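Local coordinates for protein extracellular ligand-binding receptor (Desulfitobacterium hafniense, PDB 4Q6B) that binds leucine and probably serves as the extracytoplasmic substrate-binding component of an ABC transporter for amino acids, at residues D126-R131 with D339-K344; F120-S125 with G323-H328; I201-T206 with T212-D217. One frame throughout, in Å; residues are numbered along the deposited sequence.

Interaction 1. Residues D126-R131 with D339-K344; sequences DQEIAR and DLVVLK
Glu128 and Ile129, in the first turn of helix 126-139, meet Val341, on the segment that leads into the same lobe's sheet in a type I periplasmic-binding-protein fold. The closest backbones are those of Ile129 and Val341, whose CA atoms are 6.3 Å apart. No hydrogen bond crosses between the segments, and about half of the 129 Å² they bury belongs to Val341, whose CG2 makes the close contacts. CG2 of Val341 stands 3.8 Å from CG of Glu128. The same methyl is 4.2 Å from CG1 of Ile129, and it also approaches the carbonyl O of Glu128, at 4.1 Å. It therefore meets both side chains and the helix backbone between them. Val341 reaches there because its other methyl, CG1, lies anti to the backbone N (chi1 169°), which turns CG2 back beside that N and toward the helix.

Both segments follow chain crossings between the two lobes, one ahead of helix 126-139 and the other ahead of strand 341-347, so the contact draws together two places where the chain arrives from the first lobe. Strand 341-347 runs antiparallel to strand 253-257, with backbone bonds from Val342 to Ser256 and from Lys344 to Val254.

Glu128 offers Val341 its aliphatic part while the chain bends at chi2 (56°), carrying the carboxylate aside toward its own helix. There Gln132 donates to Glu128 OE2, and a salt bridge joins Arg131 NE to Glu128 OE1 at 2.9 Å in one of two conformers of the arginine, which makes that pairing less certain. Asp339 OD1 lies 5.4 Å from Glu128 OE2, so the two carboxylates do not touch, and any repulsion between them is probably eased by Arg131.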
loop_
_atom_site.group_PDB
_atom_site.type_symbol
_atom_site.label_atom_id
_atom_site.label_comp_id
_atom_site.label_asym_id
_atom_site.label_seq_id
_atom_site.Cartn_x
_atom_site.Cartn_y
_atom_site.Cartn_z
ATOM N N ASP A 126 0.808 -6.914 -3.074
ATOM C CA ASP A 126 2.155 -7.167 -3.642
ATOM C C ASP A 126 2.101 -7.955 -4.930
ATOM O O ASP A 126 2.929 -7.758 -5.810
ATOM C CB ASP A 126 3.042 -7.960 -2.665
ATOM C CG ASP A 126 3.407 -7.176 -1.432
ATOM O OD1 ASP A 126 3.444 -5.925 -1.492
ATOM O OD2 ASP A 126 3.653 -7.839 -0.377
ATOM N N GLN A 127 1.180 -8.897 -4.991
ATOM C CA GLN A 127 0.996 -9.741 -6.162
ATOM C C GLN A 127 0.524 -8.930 -7.367
ATOM O O GLN A 127 1.013 -9.113 -8.495
ATOM C CB GLN A 127 0.067 -10.907 -5.827
ATOM C CG GLN A 127 -0.582 -11.547 -7.019
ATOM C CD GLN A 127 -1.302 -12.821 -6.658
ATOM O OE1 GLN A 127 -1.449 -13.146 -5.471
ATOM N NE2 GLN A 127 -1.745 -13.566 -7.675
ATOM N N GLU A 128 -0.393 -7.992 -7.152
ATOM C CA GLU A 128 -0.857 -7.147 -8.273
ATOM C C GLU A 128 0.206 -6.146 -8.745
ATOM O O GLU A 128 0.366 -5.903 -9.943
ATOM C CB GLU A 128 -2.132 -6.411 -7.848
ATOM C CG GLU A 128 -2.706 -5.561 -8.950
ATOM C CD GLU A 128 -2.999 -6.362 -10.242
ATOM O OE1 GLU A 128 -3.248 -7.595 -10.160
ATOM O OE2 GLU A 128 -2.978 -5.746 -11.337
ATOM N N ILE A 129 0.975 -5.608 -7.797
ATOM C CA ILE A 129 2.086 -4.724 -8.104
ATOM C C ILE A 129 3.125 -5.485 -8.934
ATOM O O ILE A 129 3.577 -4.991 -9.975
ATOM C CB ILE A 129 2.693 -4.221 -6.770
ATOM C CG1 ILE A 129 1.754 -3.160 -6.186
ATOM C CG2 ILE A 129 4.112 -3.685 -6.941
ATOM C CD1 ILE A 129 1.982 -2.931 -4.644
ATOM N N ALA A 130 3.453 -6.705 -8.499
ATOM C CA ALA A 130 4.425 -7.562 -9.232
ATOM C C ALA A 130 3.957 -7.845 -10.653
ATOM O O ALA A 130 4.743 -7.765 -11.586
ATOM C CB ALA A 130 4.680 -8.898 -8.472
ATOM N N ARG A 131 2.672 -8.145 -10.811
ATOM C CA ARG A 131 2.091 -8.469 -12.111
ATOM C C ARG A 131 2.228 -7.290 -13.086
ATOM O O ARG A 131 2.618 -7.468 -14.244
ATOM C CB ARG A 131 0.622 -8.845 -11.918
ATOM C CG ARG A 131 -0.058 -9.359 -13.164
ATOM C CD ARG A 131 -1.392 -10.024 -12.791
ATOM N NE ARG A 131 -2.473 -9.065 -12.547
ATOM C CZ ARG A 131 -3.683 -9.138 -13.105
ATOM N NH1 ARG A 131 -4.596 -8.226 -12.821
ATOM N NH2 ARG A 131 -3.972 -10.117 -13.945
ATOM N N ASP A 339 -8.191 -1.274 -10.895
ATOM C CA ASP A 339 -6.895 -0.976 -11.527
ATOM C C ASP A 339 -6.250 0.237 -10.843
ATOM O O ASP A 339 -6.337 1.377 -11.315
ATOM C CB ASP A 339 -7.006 -0.779 -13.046
ATOM C CG ASP A 339 -5.720 -1.180 -13.773
ATOM O OD1 ASP A 339 -4.619 -0.965 -13.198
ATOM O OD2 ASP A 339 -5.807 -1.744 -14.888
ATOM N N LEU A 340 -5.595 -0.040 -9.717
ATOM C CA LEU A 340 -5.061 1.009 -8.850
ATOM C C LEU A 340 -3.528 1.109 -8.891
ATOM O O LEU A 340 -2.979 2.023 -8.285
ATOM C CB LEU A 340 -5.441 0.729 -7.398
ATOM C CG LEU A 340 -6.955 0.768 -7.249
ATOM C CD1 LEU A 340 -7.337 0.059 -5.963
ATOM C CD2 LEU A 340 -7.437 2.238 -7.245
ATOM N N VAL A 341 -2.839 0.201 -9.579
ATOM C CA VAL A 341 -1.379 0.275 -9.570
ATOM C C VAL A 341 -0.906 1.478 -10.407
ATOM O O VAL A 341 -1.377 1.702 -11.560
ATOM C CB VAL A 341 -0.750 -1.001 -10.124
ATOM C CG1 VAL A 341 0.801 -0.807 -10.378
ATOM C CG2 VAL A 341 -1.009 -2.166 -9.154
ATOM N N VAL A 342 0.067 2.232 -9.856
ATOM C CA VAL A 342 0.663 3.363 -10.586
ATOM C C VAL A 342 2.175 3.167 -10.569
ATOM O O VAL A 342 2.762 2.954 -9.488
ATOM C CB VAL A 342 0.303 4.675 -9.854
ATOM C CG1 VAL A 342 1.024 5.915 -10.473
ATOM C CG2 VAL A 342 -1.210 4.907 -9.858
ATOM N N LEU A 343 2.789 3.151 -11.736
ATOM C CA LEU A 343 4.247 3.012 -11.829
ATOM C C LEU A 343 4.864 4.414 -11.813
ATOM O O LEU A 343 4.407 5.346 -12.506
ATOM C CB LEU A 343 4.646 2.258 -13.087
ATOM C CG LEU A 343 4.021 0.866 -13.239
ATOM C CD1 LEU A 343 4.710 0.096 -14.374
ATOM C CD2 LEU A 343 4.167 0.082 -11.969
ATOM N N LYS A 344 5.908 4.562 -11.007
ATOM C CA LYS A 344 6.489 5.883 -10.733
ATOM C C LYS A 344 7.969 5.791 -10.933
ATOM O O LYS A 344 8.582 4.887 -10.392
ATOM C CB LYS A 344 6.216 6.232 -9.265
ATOM C CG LYS A 344 4.723 6.232 -8.909
ATOM C CD LYS A 344 4.434 6.850 -7.555
ATOM C CE LYS A 344 2.932 6.732 -7.279
ATOM N NZ LYS A 344 2.553 7.310 -5.979
#

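Interaction 2. Residues F120-S125 with G323-H328; sequences FRNIPS and GVMGMH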
loop_
_atom_site.group_PDB
_atom_site.type_symbol
_atom_site.label_atom_id
_atom_site.label_comp_id
_atom_site.label_asym_id
_atom_site.label_seq_id
_atom_site.Cartn_x
_atom_site.Cartn_y
_atom_site.Cartn_z
ATOM N N PHE A 120 -10.450 -5.909 4.779
ATOM C CA PHE A 120 -10.322 -5.325 3.420
ATOM C C PHE A 120 -9.034 -4.549 3.296
ATOM O O PHE A 120 -8.459 -4.189 4.292
ATOM C CB PHE A 120 -11.485 -4.357 3.148
ATOM C CG PHE A 120 -12.856 -5.007 3.157
ATOM C CD1 PHE A 120 -13.435 -5.400 1.970
ATOM C CD2 PHE A 120 -13.535 -5.258 4.361
ATOM C CE1 PHE A 120 -14.690 -6.012 1.956
ATOM C CE2 PHE A 120 -14.798 -5.831 4.359
ATOM C CZ PHE A 120 -15.381 -6.211 3.147
ATOM N N ARG A 121 -8.591 -4.275 2.077
ATOM C CA ARG A 121 -7.592 -3.208 1.882
ATOM C C ARG A 121 -8.017 -2.451 0.682
ATOM O O ARG A 121 -8.678 -3.025 -0.170
ATOM C CB ARG A 121 -6.206 -3.782 1.660
ATOM C CG ARG A 121 -6.159 -4.884 0.630
ATOM C CD ARG A 121 -4.690 -5.199 0.252
ATOM N NE ARG A 121 -4.634 -6.619 -0.112
ATOM C CZ ARG A 121 -3.805 -7.493 0.439
ATOM N NH1 ARG A 121 -3.884 -8.781 0.106
ATOM N NH2 ARG A 121 -2.907 -7.090 1.330
ATOM N N ASN A 122 -7.683 -1.162 0.596
ATOM C CA ASN A 122 -8.130 -0.353 -0.565
ATOM C C ASN A 122 -6.956 0.004 -1.464
ATOM O O ASN A 122 -6.985 0.995 -2.184
ATOM C CB ASN A 122 -8.944 0.903 -0.151
ATOM C CG ASN A 122 -8.093 1.923 0.567
ATOM O OD1 ASN A 122 -7.058 1.563 1.143
ATOM N ND2 ASN A 122 -8.489 3.192 0.518
ATOM N N ILE A 123 -5.932 -0.849 -1.459
ATOM C CA ILE A 123 -4.745 -0.634 -2.285
ATOM C C ILE A 123 -4.411 -1.980 -2.920
ATOM O O ILE A 123 -4.856 -3.034 -2.417
ATOM C CB ILE A 123 -3.572 -0.121 -1.423
ATOM C CG1 ILE A 123 -3.277 -1.104 -0.270
ATOM C CG2 ILE A 123 -3.909 1.277 -0.826
ATOM C CD1 ILE A 123 -1.924 -0.987 0.225
ATOM N N PRO A 124 -3.607 -1.978 -3.991
ATOM C CA PRO A 124 -3.221 -3.264 -4.611
ATOM C C PRO A 124 -2.289 -4.054 -3.713
ATOM O O PRO A 124 -1.470 -3.476 -2.979
ATOM C CB PRO A 124 -2.439 -2.851 -5.875
ATOM C CG PRO A 124 -2.097 -1.377 -5.665
ATOM C CD PRO A 124 -3.116 -0.798 -4.736
ATOM N N SER A 125 -2.372 -5.382 -3.806
ATOM C CA SER A 125 -1.482 -6.248 -3.034
ATOM C C SER A 125 -0.158 -6.343 -3.767
ATOM O O SER A 125 -0.042 -5.916 -4.935
ATOM C CB SER A 125 -2.031 -7.664 -2.952
ATOM O OG SER A 125 -1.861 -8.334 -4.190
ATOM N N GLY A 323 -12.785 6.663 -6.697
ATOM C CA GLY A 323 -12.116 7.403 -5.635
ATOM C C GLY A 323 -11.001 8.253 -6.233
ATOM O O GLY A 323 -10.821 8.278 -7.444
ATOM N N VAL A 324 -10.214 8.896 -5.369
ATOM C CA VAL A 324 -9.120 9.721 -5.871
ATOM C C VAL A 324 -7.984 8.880 -6.411
ATOM O O VAL A 324 -7.194 9.339 -7.234
ATOM C CB VAL A 324 -8.593 10.682 -4.776
ATOM C CG1 VAL A 324 -9.769 11.430 -4.142
ATOM C CG2 VAL A 324 -7.753 9.942 -3.719
HETATM N N MSE A 325 -7.916 7.631 -5.952
HETATM C CA MSE A 325 -6.843 6.729 -6.416
HETATM C C MSE A 325 -7.179 6.113 -7.782
HETATM O O MSE A 325 -6.301 5.544 -8.439
HETATM C CB MSE A 325 -6.669 5.618 -5.401
HETATM C CG MSE A 325 -6.050 6.108 -4.126
HETATM SE SE MSE A 325 -5.972 4.612 -2.859
HETATM C CE MSE A 325 -5.066 3.274 -4.014
ATOM N N GLY A 326 -8.443 6.181 -8.182
ATOM C CA GLY A 326 -8.925 5.411 -9.331
ATOM C C GLY A 326 -10.167 4.575 -8.961
ATOM O O GLY A 326 -10.888 4.876 -7.990
HETATM N N MSE A 327 -10.418 3.514 -9.717
HETATM C CA MSE A 327 -11.593 2.731 -9.421
HETATM C C MSE A 327 -11.300 1.609 -8.454
HETATM O O MSE A 327 -10.378 0.807 -8.674
HETATM C CB MSE A 327 -12.262 2.200 -10.682
HETATM C CG MSE A 327 -13.533 1.474 -10.336
HETATM SE SE MSE A 327 -13.220 -0.435 -10.236
HETATM C CE MSE A 327 -13.741 -0.792 -12.062
ATOM N N HIS A 328 -12.087 1.578 -7.380
ATOM C CA HIS A 328 -11.968 0.572 -6.321
ATOM C C HIS A 328 -13.022 -0.501 -6.526
ATOM O O HIS A 328 -14.110 -0.210 -6.981
ATOM C CB HIS A 328 -12.213 1.224 -4.952
ATOM C CG HIS A 328 -11.109 2.148 -4.499
ATOM N ND1 HIS A 328 -9.976 1.703 -3.836
ATOM C CD2 HIS A 328 -10.978 3.495 -4.591
ATOM C CE1 HIS A 328 -9.199 2.737 -3.545
ATOM N NE2 HIS A 328 -9.786 3.834 -3.995
#
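Asn122 and His328 bring their backbones to a CA-CA distance of 7.0 Å, too wide for sheet pairing, and no hydrogen bond links the two segments. Instead the backbone carbonyl O of Asn122 faces the edge of the His328 imidazole near the ring plane, 3.1 Å from CE1. The Asn122 side-chain amide lies alongside the imidazole, pointing the same way, with the planes only 15° apart. Its ND2 is hydrogen-bonded to the carbonyl O of Ala288. The imidazole is fixed from both nitrogens: ND1 is hydrogen-bonded to Asp336 OD2 and NE2 to Asp291 OD2, an environment likely to stabilise positive charge on the ring and to polarise the CE1-H that faces the backbone carbonyl.

His328 ends the second strand of a tight hairpin (321-323 and 326-328), turned at Val324 and Met325 and pinned by Gly323 N to Gly326 O at 2.9 Å. The hairpin packs against residues that leave strand 119-121, the edge strand of the first lobe's parallel sheet. From the turn, Met325 (a selenomethionine here) bends at chi3 (52°), bringing CE within 3.5 Å of Asn122 O and 3.9 Å of Ile123 CG2. Replacing His328 by a leucine would probably leave the carboxylates of Asp291 and Asp336 without their shared partner and take the imidazole edge from the Asn122 backbone carbonyl. Phe257 adds its side chain against Ile123 and Met325.

Interaction 3. Residues I201-T206 with T212-D217; sequences IFIAKT and TEFLVD
Phe214 holds its CG anti to the backbone N (chi1 173°), which projects the ring from the helix toward the strand, where Ile203 extends to meet it with CG1 anti to its own carbonyl carbon (chi1 -56°) and CD1 carried onward by a trans chi2 (164°). The ring presents its edge. Ile203 CD1 lies near the ring plane, 3.8 Å from Phe214 CD2, and Ile203 CG1 is 4.0 Å from Phe214 CE2. Farther round the rim, Ile201 CD1 comes within 4.1 Å of Phe214 CZ. Ile201 and Ile203 stand on the same face of strand 200-204, while Phe202 between them points away, so one aromatic edge spans two alternate strand positions.

Strand 200-204 and helix 207-221 are the first two elements of a beta-alpha-beta unit completed by strand 227-229. The backbones remain 8.9 Å apart at the CA atoms of Ile203 and Phe214, a separation filled by these side chains. Tyr148 and Leu186 also pack on Phe214. With carbon alone meeting carbon, between these two segments the helix meets the strand by hydrophobic burial and shape, with no polar bond crossing.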
loop_
_atom_site.group_PDB
_atom_site.type_symbol
_atom_site.label_atom_id
_atom_site.label_comp_id
_atom_site.label_asym_id
_atom_site.label_seq_id
_atom_site.Cartn_x
_atom_site.Cartn_y
_atom_site.Cartn_z
ATOM N N ILE A 201 17.538 -5.175 -12.139
ATOM C CA ILE A 201 17.404 -5.769 -10.804
ATOM C C ILE A 201 16.068 -5.403 -10.181
ATOM O O ILE A 201 15.705 -4.202 -10.117
ATOM C CB ILE A 201 18.532 -5.298 -9.865
ATOM C CG1 ILE A 201 19.867 -5.716 -10.428
ATOM C CG2 ILE A 201 18.380 -5.935 -8.480
ATOM C CD1 ILE A 201 21.101 -5.012 -9.778
ATOM N N PHE A 202 15.347 -6.425 -9.715
ATOM C CA PHE A 202 14.153 -6.207 -8.914
ATOM C C PHE A 202 14.512 -6.380 -7.434
ATOM O O PHE A 202 15.025 -7.411 -7.014
ATOM C CB PHE A 202 13.082 -7.205 -9.286
ATOM C CG PHE A 202 11.820 -7.018 -8.516
ATOM C CD1 PHE A 202 11.096 -5.862 -8.622
ATOM C CD2 PHE A 202 11.416 -7.987 -7.610
ATOM C CE1 PHE A 202 9.938 -5.669 -7.865
ATOM C CE2 PHE A 202 10.247 -7.817 -6.855
ATOM C CZ PHE A 202 9.514 -6.649 -6.981
ATOM N N ILE A 203 14.237 -5.343 -6.661
ATOM C CA ILE A 203 14.525 -5.339 -5.246
ATOM C C ILE A 203 13.241 -5.653 -4.477
ATOM O O ILE A 203 12.341 -4.840 -4.400
ATOM C CB ILE A 203 15.047 -3.961 -4.831
ATOM C CG1 ILE A 203 16.265 -3.581 -5.682
ATOM C CG2 ILE A 203 15.375 -3.923 -3.350
ATOM C CD1 ILE A 203 16.627 -2.112 -5.644
ATOM N N ALA A 204 13.213 -6.829 -3.874
ATOM C CA ALA A 204 12.068 -7.323 -3.134
ATOM C C ALA A 204 12.396 -7.199 -1.656
ATOM O O ALA A 204 12.172 -8.094 -0.868
ATOM C CB ALA A 204 11.756 -8.752 -3.503
ATOM N N LYS A 205 13.044 -6.103 -1.339
ATOM C CA LYS A 205 13.362 -5.721 0.006
ATOM C C LYS A 205 12.690 -4.379 0.207
ATOM O O LYS A 205 12.651 -3.565 -0.699
ATOM C CB LYS A 205 14.869 -5.539 0.156
ATOM C CG LYS A 205 15.658 -6.790 0.465
ATOM C CD LYS A 205 16.872 -6.465 1.328
ATOM C CE LYS A 205 17.021 -7.463 2.460
ATOM N NZ LYS A 205 18.061 -8.507 2.215
ATOM N N THR A 206 12.151 -4.150 1.391
ATOM C CA THR A 206 11.572 -2.856 1.712
ATOM C C THR A 206 12.669 -1.805 1.829
ATOM O O THR A 206 13.816 -2.138 2.045
ATOM C CB THR A 206 10.788 -2.890 3.029
ATOM O OG1 THR A 206 11.681 -3.188 4.099
ATOM C CG2 THR A 206 9.724 -3.941 2.973
ATOM N N THR A 212 17.479 0.643 0.896
ATOM C CA THR A 212 18.163 1.882 0.545
ATOM C C THR A 212 19.680 1.699 0.575
ATOM O O THR A 212 20.403 2.239 -0.288
ATOM C CB THR A 212 17.753 3.022 1.482
ATOM O OG1 THR A 212 17.906 2.598 2.839
ATOM C CG2 THR A 212 16.309 3.380 1.252
ATOM N N GLU A 213 20.163 0.936 1.560
ATOM C CA GLU A 213 21.573 0.573 1.627
ATOM C C GLU A 213 22.055 -0.076 0.334
ATOM O O GLU A 213 23.159 0.229 -0.127
ATOM C CB GLU A 213 21.871 -0.384 2.783
ATOM C CG GLU A 213 21.872 0.249 4.159
ATOM C CD GLU A 213 20.477 0.200 4.775
ATOM O OE1 GLU A 213 19.521 -0.161 4.037
ATOM O OE2 GLU A 213 20.335 0.512 5.985
ATOM N N PHE A 214 21.257 -0.987 -0.227
ATOM C CA PHE A 214 21.650 -1.635 -1.475
ATOM C C PHE A 214 21.728 -0.617 -2.617
ATOM O O PHE A 214 22.649 -0.639 -3.428
ATOM C CB PHE A 214 20.662 -2.735 -1.862
ATOM C CG PHE A 214 20.921 -3.314 -3.226
ATOM C CD1 PHE A 214 22.051 -4.100 -3.452
ATOM C CD2 PHE A 214 20.056 -3.064 -4.286
ATOM C CE1 PHE A 214 22.315 -4.626 -4.712
ATOM C CE2 PHE A 214 20.313 -3.591 -5.557
ATOM C CZ PHE A 214 21.459 -4.372 -5.769
ATOM N N LEU A 215 20.760 0.285 -2.669
ATOM C CA LEU A 215 20.714 1.303 -3.718
ATOM C C LEU A 215 22.010 2.114 -3.717
ATOM O O LEU A 215 22.691 2.281 -4.752
ATOM C CB LEU A 215 19.503 2.191 -3.444
ATOM C CG LEU A 215 19.132 3.364 -4.329
ATOM C CD1 LEU A 215 18.938 2.873 -5.721
ATOM C CD2 LEU A 215 17.826 3.945 -3.809
ATOM N N VAL A 216 22.387 2.574 -2.533
ATOM C CA VAL A 216 23.605 3.340 -2.360
ATOM C C VAL A 216 24.831 2.497 -2.709
ATOM O O VAL A 216 25.757 2.971 -3.400
ATOM C CB VAL A 216 23.698 3.858 -0.914
ATOM C CG1 VAL A 216 25.058 4.419 -0.623
ATOM C CG2 VAL A 216 22.613 4.923 -0.705
ATOM N N ASP A 217 24.849 1.248 -2.235
ATOM C CA ASP A 217 26.003 0.394 -2.509
ATOM C C ASP A 217 26.121 0.088 -4.021
ATOM O O ASP A 217 27.242 0.048 -4.550
ATOM C CB ASP A 217 25.937 -0.928 -1.740
ATOM C CG ASP A 217 26.213 -0.769 -0.266
ATOM O OD1 ASP A 217 26.760 0.270 0.151
ATOM O OD2 ASP A 217 25.883 -1.702 0.487
#

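Interactions 1 and 2 are neighbours, their centres about 11 Å apart, and they touch: Val341 CG2 packs on Pro124 CB at 3.6 Å and Leu340 CD1 approaches His328 ND1 at 3.8 Å. Their segments alternate along the chain, 120-125 running into 126-131 and 323-328 leading to 339-344, so they bracket two of the crossings between lobes. Neither contains an annotated pocket residue, but the side chains of Ile123 and Ile129 come within about 6 and 7 Å of the bound leucine. Interaction 3 is nested within the chain loops closed by both. It is centred about 18 Å from interaction 1, with which it shares the second lobe's sheet, and about 26 Å from interaction 2.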